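Long-range contacts in aminotransferase (Streptomyces pactum, PDB 4ZM4), which is a pyridoxal-phosphate-dependent enzyme of the class-III aminotransferase family: residues B[62-67]-B[410-415]; B[367-372]-B[419-424]. The protein carries 1 engineered substitution. All blocks are in the same frame, centred on the assembly; numbering follows the deposited sequence.

Contact 1 (B[62-67]-B[410-415]). With P3B ((3E,4R,5R)-4,5-dihydroxy-3-{[(Z)-{3-hydroxy-2-methyl-5-[(phosphonooxy)methyl]pyridin-4(1H)-ylidene}methyl]imino}cyclohex-1-ene-1-carboxylic acid), chain H.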
loop_
_atom_site.group_PDB
_atom_site.type_symbol
_atom_site.label_atom_id
_atom_site.label_comp_id
_atom_site.label_asym_id
_atom_site.label_seq_id
_atom_site.Cartn_x
_atom_site.Cartn_y
_atom_site.Cartn_z
ATOM N N ASP B 62 -25.701 -4.446 0.033
ATOM C CA ASP B 62 -24.648 -3.457 -0.140
ATOM C C ASP B 62 -24.590 -2.970 -1.569
ATOM O O ASP B 62 -24.384 -3.771 -2.486
ATOM C CB ASP B 62 -23.319 -4.091 0.254
ATOM C CG ASP B 62 -22.217 -3.052 0.575
ATOM O OD1 ASP B 62 -22.375 -1.890 0.213
ATOM O OD2 ASP B 62 -21.213 -3.426 1.195
ATOM N N LEU B 63 -24.808 -1.664 -1.788
ATOM C CA LEU B 63 -24.672 -1.079 -3.130
ATOM C C LEU B 63 -23.290 -0.436 -3.316
ATOM O O LEU B 63 -22.913 -0.081 -4.433
ATOM C CB LEU B 63 -25.766 -0.049 -3.390
ATOM C CG LEU B 63 -27.193 -0.559 -3.302
ATOM C CD1 LEU B 63 -28.140 0.575 -3.575
ATOM C CD2 LEU B 63 -27.457 -1.720 -4.256
ATOM N N ASN B 64 -22.544 -0.310 -2.219
ATOM C CA ASN B 64 -21.204 0.269 -2.232
ATOM C C ASN B 64 -20.112 -0.775 -2.522
ATOM O O ASN B 64 -19.152 -0.488 -3.201
ATOM C CB ASN B 64 -20.954 0.919 -0.871
ATOM C CG ASN B 64 -19.680 1.726 -0.833
ATOM O OD1 ASN B 64 -19.531 2.709 -1.555
ATOM N ND2 ASN B 64 -18.749 1.324 0.036
ATOM N N MET B 65 -20.252 -1.966 -1.951
ATOM C CA MET B 65 -19.376 -3.097 -2.248
ATOM C C MET B 65 -17.881 -2.879 -2.037
ATOM O O MET B 65 -17.039 -3.407 -2.804
ATOM C CB MET B 65 -19.640 -3.584 -3.688
ATOM C CG MET B 65 -21.061 -4.098 -3.901
ATOM S SD MET B 65 -21.555 -5.491 -2.862
ATOM C CE MET B 65 -20.324 -6.724 -3.282
ATOM N N GLY B 66 -17.531 -2.127 -0.997
ATOM C CA GLY B 66 -16.123 -1.948 -0.660
ATOM C C GLY B 66 -15.343 -1.183 -1.673
ATOM O O GLY B 66 -14.133 -1.366 -1.831
ATOM N N TYR B 67 -16.035 -0.324 -2.377
ATOM C CA TYR B 67 -15.419 0.697 -3.215
ATOM C C TYR B 67 -14.730 0.209 -4.524
ATOM O O TYR B 67 -13.768 0.837 -4.985
ATOM C CB TYR B 67 -14.488 1.580 -2.361
ATOM C CG TYR B 67 -15.167 2.272 -1.201
ATOM C CD1 TYR B 67 -15.790 3.503 -1.355
ATOM C CD2 TYR B 67 -15.161 1.715 0.054
ATOM C CE1 TYR B 67 -16.376 4.162 -0.277
ATOM C CE2 TYR B 67 -15.737 2.372 1.138
ATOM C CZ TYR B 67 -16.353 3.588 0.975
ATOM O OH TYR B 67 -16.955 4.215 2.060
ATOM N N GLY B 410 -32.377 -1.824 5.168
ATOM C CA GLY B 410 -31.501 -2.930 4.768
ATOM C C GLY B 410 -30.785 -2.754 3.452
ATOM O O GLY B 410 -30.458 -3.730 2.784
ATOM N N VAL B 411 -30.525 -1.504 3.068
ATOM C CA VAL B 411 -29.753 -1.189 1.853
ATOM C C VAL B 411 -28.694 -0.144 2.229
ATOM O O VAL B 411 -29.040 0.928 2.720
ATOM C CB VAL B 411 -30.668 -0.647 0.741
ATOM C CG1 VAL B 411 -29.864 -0.167 -0.479
ATOM C CG2 VAL B 411 -31.673 -1.710 0.323
ATOM N N TYR B 412 -27.418 -0.458 1.989
ATOM C CA TYR B 412 -26.348 0.482 2.243
ATOM C C TYR B 412 -25.789 1.072 0.959
ATOM O O TYR B 412 -25.305 0.342 0.098
ATOM C CB TYR B 412 -25.204 -0.161 3.031
ATOM C CG TYR B 412 -24.061 0.787 3.276
ATOM C CD1 TYR B 412 -24.147 1.771 4.236
ATOM C CD2 TYR B 412 -22.897 0.737 2.506
ATOM C CE1 TYR B 412 -23.117 2.678 4.461
ATOM C CE2 TYR B 412 -21.855 1.646 2.715
ATOM C CZ TYR B 412 -21.975 2.611 3.698
ATOM O OH TYR B 412 -20.948 3.500 3.927
ATOM N N PHE B 413 -25.789 2.407 0.885
ATOM C CA PHE B 413 -24.925 3.141 -0.013
ATOM C C PHE B 413 -24.230 4.271 0.778
ATOM O O PHE B 413 -24.661 4.577 1.863
ATOM C CB PHE B 413 -25.698 3.657 -1.238
ATOM C CG PHE B 413 -26.924 4.444 -0.909
ATOM C CD1 PHE B 413 -26.837 5.798 -0.692
ATOM C CD2 PHE B 413 -28.151 3.839 -0.807
ATOM C CE1 PHE B 413 -27.958 6.532 -0.374
ATOM C CE2 PHE B 413 -29.281 4.571 -0.505
ATOM C CZ PHE B 413 -29.190 5.925 -0.291
ATOM N N HIS B 414 -23.179 4.883 0.216
ATOM C CA HIS B 414 -22.443 5.969 0.886
ATOM C C HIS B 414 -23.347 7.223 1.006
ATOM O O HIS B 414 -24.043 7.565 0.062
ATOM C CB HIS B 414 -21.178 6.315 0.112
ATOM C CG HIS B 414 -20.195 7.144 0.876
ATOM N ND1 HIS B 414 -20.403 8.472 1.183
ATOM C CD2 HIS B 414 -18.964 6.843 1.351
ATOM C CE1 HIS B 414 -19.373 8.942 1.850
ATOM N NE2 HIS B 414 -18.472 7.983 1.942
ATOM N N PRO B 415 -23.324 7.900 2.161
ATOM C CA PRO B 415 -24.200 9.055 2.385
ATOM C C PRO B 415 -23.959 10.277 1.519
ATOM O O PRO B 415 -24.871 11.105 1.397
ATOM C CB PRO B 415 -23.957 9.440 3.847
ATOM C CG PRO B 415 -22.862 8.573 4.339
ATOM C CD PRO B 415 -22.704 7.421 3.407
HETATM O OAH P3B H . -4.736 4.276 -2.311
HETATM P PBA P3B H . -5.925 3.391 -2.877
HETATM O OAI P3B H . -7.052 3.670 -1.929
HETATM O OAC P3B H . -5.619 1.903 -2.912
HETATM O OAQ P3B H . -6.188 4.102 -4.368
HETATM C CAM P3B H . -6.128 5.550 -4.575
HETATM C CAV P3B H . -6.932 5.829 -5.653
HETATM C CAL P3B H . -6.301 6.074 -6.865
HETATM N NAP P3B H . -7.092 6.312 -7.981
HETATM C CAU P3B H . -8.466 6.291 -7.901
HETATM C CAA P3B H . -9.240 6.558 -8.999
HETATM C CAW P3B H . -9.065 6.093 -6.737
HETATM O OAE P3B H . -10.417 6.089 -6.726
HETATM C CAX P3B H . -8.351 5.819 -5.569
HETATM C CAJ P3B H . -9.037 5.614 -4.320
HETATM N NAO P3B H . -10.388 5.835 -4.191
HETATM C CAT P3B H . -11.033 5.759 -2.984
HETATM C CAK P3B H . -10.407 5.631 -1.712
HETATM C CAS P3B H . -11.088 5.637 -0.500
HETATM C CAR P3B H . -10.431 5.448 0.730
HETATM O OAD P3B H . -11.047 5.348 1.804
HETATM O OAB P3B H . -9.228 5.450 0.830
HETATM C CAN P3B H . -12.424 5.538 -0.452
HETATM C CAY P3B H . -13.225 5.527 -1.763
HETATM O OAF P3B H . -14.357 6.357 -1.440
HETATM C CAZ P3B H . -12.450 5.997 -3.061
HETATM O OAG P3B H . -13.024 5.593 -4.358
HETATM O O HOH W 1 -22.214 3.752 -2.313
#

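Contact 2 (B[367-372]-B[419-424])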
loop_
_atom_site.group_PDB
_atom_site.type_symbol
_atom_site.label_atom_id
_atom_site.label_comp_id
_atom_site.label_asym_id
_atom_site.label_seq_id
_atom_site.Cartn_x
_atom_site.Cartn_y
_atom_site.Cartn_z
ATOM N N THR B 367 -21.622 -0.895 -14.605
ATOM C CA THR B 367 -22.018 -1.124 -13.228
ATOM C C THR B 367 -21.516 -0.026 -12.283
ATOM O O THR B 367 -21.634 -0.143 -11.059
ATOM C CB THR B 367 -21.500 -2.505 -12.765
ATOM O OG1 THR B 367 -20.133 -2.693 -13.166
ATOM C CG2 THR B 367 -22.341 -3.590 -13.376
ATOM N N LEU B 368 -20.913 1.010 -12.849
ATOM C CA LEU B 368 -20.467 2.192 -12.099
ATOM C C LEU B 368 -21.629 3.163 -12.231
ATOM O O LEU B 368 -22.150 3.369 -13.336
ATOM C CB LEU B 368 -19.253 2.764 -12.768
ATOM C CG LEU B 368 -17.975 3.103 -12.055
ATOM C CD1 LEU B 368 -17.531 2.031 -11.092
ATOM C CD2 LEU B 368 -16.927 3.312 -13.116
ATOM N N MET B 369 -22.106 3.685 -11.112
ATOM C CA MET B 369 -23.394 4.368 -11.081
ATOM C C MET B 369 -23.457 5.425 -9.951
ATOM O O MET B 369 -23.160 5.097 -8.794
ATOM C CB MET B 369 -24.472 3.304 -10.871
ATOM C CG MET B 369 -25.885 3.769 -11.041
ATOM S SD MET B 369 -26.969 2.320 -11.042
ATOM C CE MET B 369 -28.524 3.227 -11.036
ATOM N N SER B 370 -23.878 6.650 -10.286
ATOM C CA SER B 370 -24.170 7.712 -9.269
ATOM C C SER B 370 -25.679 7.991 -9.229
ATOM O O SER B 370 -26.341 8.039 -10.268
ATOM C CB SER B 370 -23.346 9.034 -9.307
ATOM O OG SER B 370 -23.524 9.799 -10.472
ATOM N N VAL B 371 -26.182 8.153 -8.012
ATOM C CA VAL B 371 -27.586 8.440 -7.734
ATOM C C VAL B 371 -27.654 9.560 -6.706
ATOM O O VAL B 371 -27.271 9.371 -5.560
ATOM C CB VAL B 371 -28.343 7.208 -7.164
ATOM C CG1 VAL B 371 -29.777 7.578 -6.793
ATOM C CG2 VAL B 371 -28.351 6.067 -8.160
ATOM N N ALA B 372 -28.135 10.724 -7.136
ATOM C CA ALA B 372 -28.158 11.906 -6.327
ATOM C C ALA B 372 -29.539 12.546 -6.353
ATOM O O ALA B 372 -30.097 12.802 -7.402
ATOM C CB ALA B 372 -27.099 12.896 -6.826
ATOM N N GLU B 419 -20.572 9.990 -4.163
ATOM C CA GLU B 419 -19.868 8.720 -4.101
ATOM C C GLU B 419 -20.651 7.622 -4.840
ATOM O O GLU B 419 -21.801 7.363 -4.537
ATOM C CB GLU B 419 -19.642 8.314 -2.657
ATOM C CG GLU B 419 -18.669 9.225 -1.919
ATOM C CD GLU B 419 -17.252 9.092 -2.412
ATOM O OE1 GLU B 419 -16.934 8.130 -3.144
ATOM O OE2 GLU B 419 -16.439 9.975 -2.091
ATOM N N PRO B 420 -20.011 6.959 -5.805
ATOM C CA PRO B 420 -20.752 6.037 -6.651
ATOM C C PRO B 420 -21.198 4.726 -5.962
ATOM O O PRO B 420 -20.678 4.368 -4.901
ATOM C CB PRO B 420 -19.763 5.757 -7.786
ATOM C CG PRO B 420 -18.418 5.922 -7.169
ATOM C CD PRO B 420 -18.570 7.000 -6.141
ATOM N N TRP B 421 -22.208 4.079 -6.551
ATOM C CA TRP B 421 -22.556 2.668 -6.309
ATOM C C TRP B 421 -21.701 1.788 -7.223
ATOM O O TRP B 421 -21.441 2.142 -8.395
ATOM C CB TRP B 421 -24.025 2.416 -6.716
ATOM C CG TRP B 421 -25.087 3.186 -5.960
ATOM C CD1 TRP B 421 -24.904 4.175 -5.045
ATOM C CD2 TRP B 421 -26.506 3.041 -6.109
ATOM N NE1 TRP B 421 -26.114 4.641 -4.611
ATOM C CE2 TRP B 421 -27.112 3.946 -5.236
ATOM C CE3 TRP B 421 -27.322 2.214 -6.894
ATOM C CZ2 TRP B 421 -28.504 4.059 -5.131
ATOM C CZ3 TRP B 421 -28.681 2.334 -6.796
ATOM C CH2 TRP B 421 -29.265 3.230 -5.913
ATOM N N PHE B 422 -21.329 0.617 -6.737
ATOM C CA PHE B 422 -20.522 -0.351 -7.494
ATOM C C PHE B 422 -21.240 -1.696 -7.611
ATOM O O PHE B 422 -21.035 -2.606 -6.797
ATOM C CB PHE B 422 -19.185 -0.568 -6.787
ATOM C CG PHE B 422 -18.296 0.635 -6.808
ATOM C CD1 PHE B 422 -18.310 1.535 -5.775
ATOM C CD2 PHE B 422 -17.426 0.860 -7.869
ATOM C CE1 PHE B 422 -17.447 2.609 -5.771
ATOM C CE2 PHE B 422 -16.591 1.950 -7.866
ATOM C CZ PHE B 422 -16.598 2.828 -6.821
ATOM N N LEU B 423 -22.073 -1.850 -8.641
ATOM C CA LEU B 423 -22.866 -3.103 -8.791
ATOM C C LEU B 423 -21.984 -4.301 -9.192
ATOM O O LEU B 423 -20.853 -4.132 -9.644
ATOM C CB LEU B 423 -24.029 -2.913 -9.765
ATOM C CG LEU B 423 -24.883 -1.653 -9.571
ATOM C CD1 LEU B 423 -26.024 -1.638 -10.567
ATOM C CD2 LEU B 423 -25.435 -1.539 -8.157
ATOM N N SER B 424 -22.529 -5.491 -9.012
ATOM C CA SER B 424 -21.805 -6.740 -9.174
ATOM C C SER B 424 -22.745 -7.776 -9.739
ATOM O O SER B 424 -23.948 -7.538 -9.840
ATOM C CB SER B 424 -21.287 -7.231 -7.835
ATOM O OG SER B 424 -22.317 -7.881 -7.110
HETATM O O HOH W 2 -24.179 8.185 -5.781
HETATM O O HOH W 3 -26.241 7.678 -3.785
#

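Contact 1 (B[62-67]-B[410-415])
Asp-62 and Tyr-412 pair as neighbours on parallel strands, and their side chains run side by side in the same direction. One direct hydrogen bond joins the two backbones: Leu-63 N donates to Tyr-412 O at 2.8 Å, almost along the C=O axis. Packing is tightest around this bond. Leu-63 crosses Val-411 obliquely, CD1 resting 3.6 Å from CG1, and both side chains reach helix 429-444. With CG anti to the backbone N (chi1 -160°), Asp-62 brings OD1 to the edge of the Tyr-412 ring, 3.5 Å from CD2. Asp-62 OD1 also accepts from Asn-64 N at 2.9 Å, an Asx turn. A second bond to Asp-62 OD1, from Met-65 N at 3.0 Å, extends it to an Asx motif; both N-H groups approach from out of the carboxylate plane, and OD2 is hydrogen-bonded to Tyr-74 OH. The turn follows the end of strand 59-62 and leads to Tyr-67, which lines the ligand pocket of this class-III aminotransferase. Toward the pocket the two segments meet more loosely. Water 1 bridges them, donating to Asn-64 OD1 and accepting from His-414 N. The amide of Asn-64 faces the Tyr-67 ring, ND2 lying over its centre, while P3B CAN lies over the opposite face, toward its rim. Tyr-67 OH lies 3.4 Å from His-414 CD2, in the plane of the imidazole, whose ND1 accepts from Asn-416 N.

Contact 2 (B[367-372]-B[419-424])
Strands 368-373 and 421-422 run antiparallel, with Met-369 and Trp-421 forming a hydrogen-bonded pair and Leu-368 and Phe-422 the adjoining non-hydrogen-bonded one. Trp-421 N donates to Met-369 O at 2.6 Å, nearly along the C=O axis, and Met-369 N returns a longer, more bent bond to Trp-421 O (3.2 Å, 137° at the hydrogen). Beyond them Leu-423 N donates to Thr-367 O. Trp-421 dominates the side-chain contact. Its CG stands anti to the carbonyl carbon (chi1 -62°), and Val-371 lays CG2 over one face of the indole, a CH-pi contact 3.7 Å from the centroid of the six-membered ring and only 12° off its normal. Met-369, fully extended, runs alongside the indole and brings SD obliquely to 4.2 Å from CE3 of Trp-421, a Met-aromatic contact; the same sulfur meets Leu-423 CD1. On the other face of the sheet, Leu-368 CD1 presses against CE2 of Phe-422 at 3.4 Å. Where the strands part, two waters take over: water 3 links Val-371 O to Trp-421 NE1, satisfying the buried indole N-H, and water 2 connects Val-371 N with Glu-419 O. The CB of Glu-419 points away from strand 368-373, and the residue touches P3B. Strand 360-365 flanks 368-373 on the side opposite 421-422, completing a three-stranded antiparallel sheet, and Met-345 of helix 334-355 packs on Met-369, Trp-421 and Leu-423.

Contacts 1 and 2 have their centres 9 Å apart and interleave along the chain, in the order 62-67, 367-372, 410-415, 419-424. They belong to different sheets, contact 1 to the mixed four-stranded sheet at strand 411-412 and contact 2 to the antiparallel three-stranded sheet ending at 421-422. The two are nevertheless joined directly: Leu-63 O and Phe-422 N, 2.9 Å apart, probably share a hydrogen bond, and the rings of Phe-413 and Trp-421 meet with their planes at about 35°. Segment 62-67 is thus tied directly to 410-415 and 419-424, and through the latter to 367-372, within the class-III aminotransferase fold; contact 1 supplies Tyr-67 and contact 2 Glu-419 to the P3B pocket.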